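Local coordinates for heat shock protein-related protein (Deinococcus radiodurans, PDB 4FEI) that is a small heat shock protein, a stress-response chaperone that probably binds unfolding proteins, represented here by its alpha-crystallin domain, at the interface of chains A and B. Coordinates in Å, arbitrary orientation; residue numbers count along the deposited sequence, not the author numbering. Chains: chain A/B, Heat shock protein-related protein.

The interface of chains A and B. Residues chain A 50, 53, 55-58; chain B 10-11, 21.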
loop_
_atom_site.group_PDB
_atom_site.type_symbol
_atom_site.label_atom_id
_atom_site.label_comp_id
_atom_site.label_asym_id
_atom_site.label_seq_id
_atom_site.Cartn_x
_atom_site.Cartn_y
_atom_site.Cartn_z
ATOM N N THR A 50 12.579 -0.999 6.657
ATOM C CA THR A 50 13.544 -1.072 5.551
ATOM C C THR A 50 14.942 -0.759 6.051
ATOM O O THR A 50 15.125 0.199 6.826
ATOM C CB THR A 50 13.118 -0.130 4.443
ATOM O OG1 THR A 50 11.723 -0.342 4.187
ATOM C CG2 THR A 50 13.880 -0.392 3.191
ATOM N N LEU A 53 18.304 3.086 5.383
ATOM C CA LEU A 53 17.473 4.143 4.805
ATOM C C LEU A 53 18.253 5.448 4.607
ATOM O O LEU A 53 18.941 5.909 5.500
ATOM C CB LEU A 53 16.258 4.380 5.709
ATOM C CG LEU A 53 14.832 3.990 5.302
ATOM C CD1 LEU A 53 14.741 2.933 4.213
ATOM C CD2 LEU A 53 14.091 3.570 6.558
ATOM N N ARG A 55 16.450 8.147 2.804
ATOM C CA ARG A 55 15.277 8.995 3.015
ATOM C C ARG A 55 14.116 8.088 3.337
ATOM O O ARG A 55 13.977 7.037 2.707
ATOM C CB ARG A 55 14.887 9.743 1.738
ATOM C CG ARG A 55 15.696 10.934 1.407
ATOM C CD ARG A 55 14.942 11.784 0.380
ATOM N NE ARG A 55 15.906 12.649 -0.312
ATOM C CZ ARG A 55 16.052 12.699 -1.628
ATOM N NH1 ARG A 55 15.275 11.956 -2.420
ATOM N NH2 ARG A 55 16.942 13.516 -2.143
ATOM N N SER A 56 13.225 8.521 4.220
ATOM C CA SER A 56 12.071 7.683 4.576
ATOM C C SER A 56 10.764 8.479 4.620
ATOM O O SER A 56 10.692 9.515 5.299
ATOM C CB SER A 56 12.332 7.014 5.940
ATOM O OG SER A 56 11.297 6.129 6.295
ATOM N N GLU A 57 9.741 8.003 3.905
ATOM C CA GLU A 57 8.351 8.503 4.062
ATOM C C GLU A 57 7.419 7.354 4.512
ATOM O O GLU A 57 6.353 7.594 5.124
ATOM C CB GLU A 57 7.814 9.065 2.743
ATOM C CG GLU A 57 8.527 10.275 2.196
ATOM C CD GLU A 57 8.021 10.649 0.790
ATOM O OE1 GLU A 57 7.020 10.047 0.335
ATOM O OE2 GLU A 57 8.623 11.546 0.120
ATOM N N ARG A 58 7.831 6.120 4.224
ATOM C CA ARG A 58 6.980 4.957 4.380
ATOM C C ARG A 58 6.909 4.502 5.823
ATOM O O ARG A 58 7.935 4.459 6.507
ATOM C CB ARG A 58 7.514 3.807 3.525
ATOM C CG ARG A 58 7.531 4.067 1.982
ATOM C CD ARG A 58 7.584 2.762 1.226
ATOM N NE ARG A 58 8.567 1.885 1.860
ATOM C CZ ARG A 58 8.543 0.555 1.832
ATOM N NH1 ARG A 58 9.506 -0.121 2.455
ATOM N NH2 ARG A 58 7.575 -0.096 1.185
ATOM N N ASP B 10 10.607 5.429 -0.088
ATOM C CA ASP B 10 11.854 5.254 0.639
ATOM C C ASP B 10 13.008 5.155 -0.358
ATOM O O ASP B 10 12.860 4.609 -1.443
ATOM C CB ASP B 10 11.832 3.921 1.428
ATOM C CG ASP B 10 11.048 4.012 2.738
ATOM O OD1 ASP B 10 10.657 5.138 3.129
ATOM O OD2 ASP B 10 10.837 2.954 3.356
ATOM N N TRP B 11 14.163 5.636 0.052
ATOM C CA TRP B 11 15.423 5.351 -0.617
ATOM C C TRP B 11 16.297 4.485 0.286
ATOM O O TRP B 11 16.612 4.845 1.408
ATOM C CB TRP B 11 16.151 6.646 -0.949
ATOM C CG TRP B 11 15.487 7.394 -2.108
ATOM C CD1 TRP B 11 14.667 8.490 -2.019
ATOM C CD2 TRP B 11 15.620 7.098 -3.510
ATOM N NE1 TRP B 11 14.266 8.881 -3.299
ATOM C CE2 TRP B 11 14.830 8.036 -4.222
ATOM C CE3 TRP B 11 16.334 6.144 -4.229
ATOM C CZ2 TRP B 11 14.755 8.055 -5.624
ATOM C CZ3 TRP B 11 16.239 6.136 -5.631
ATOM C CH2 TRP B 11 15.455 7.083 -6.308
ATOM N N LEU B 21 11.804 2.350 -2.956
ATOM C CA LEU B 21 10.622 1.558 -2.637
ATOM C C LEU B 21 9.420 2.489 -2.562
ATOM O O LEU B 21 9.430 3.510 -1.853
ATOM C CB LEU B 21 10.780 0.816 -1.305
ATOM C CG LEU B 21 11.857 -0.268 -1.234
ATOM C CD1 LEU B 21 13.123 0.267 -0.642
ATOM C CD2 LEU B 21 11.334 -1.386 -0.310
HETATM O O HOH W 1 10.264 3.723 5.845
#
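With CG beside the backbone N (chi1 -63°) and a bend at chi3, the chain of A:Arg58 folds over the carboxylate of B:Asp10, whose own chi1 of -80° turns it toward the backbone of A:Glu57 and A:Arg58. The guanidinium and carboxylate planes stand 87° apart, so the groups do not meet as a flat paired fork; in the salt bridge A:Arg58 NE donates to B:Asp10 OD2 at 2.9 Å, almost straight at the hydrogen but from above the carboxylate plane. B:Asp10 OD1 accepts from A:Glu57 N at 3.1 Å, almost head-on, and from A:Arg58 N at 3.2 Å, on the syn side but well out of the carboxylate plane. A water joins OD2 to A:Ser56 OG and to the carbonyl of A:Arg58. Rotation of the guanidinium is restrained within chain A, where A:Arg58 NH1 donates in plane to A:Thr50 OG1 at 2.8 Å, while B:Leu21 CB covers one face, 3.9 Å above its centre. An alanine in place of A:Arg58 would probably strip B:Asp10 OD2 of its charged mate and uncover B:Leu21. Alongside, B:Trp11 N donates to A:Arg55 O at 3.0 Å, a backbone bond in a short antiparallel pairing of A:Arg55 and A:Ser56 with B:Trp11 and B:Asp10; the A:Arg55 guanidinium stands nearly perpendicular to the indole beside it. This patch, repeated by two-fold symmetry, docks the loop of one alpha-crystallin domain onto strand 9-14 of the other, probably the loop-exchange dimer contact known from bacterial small heat shock proteins.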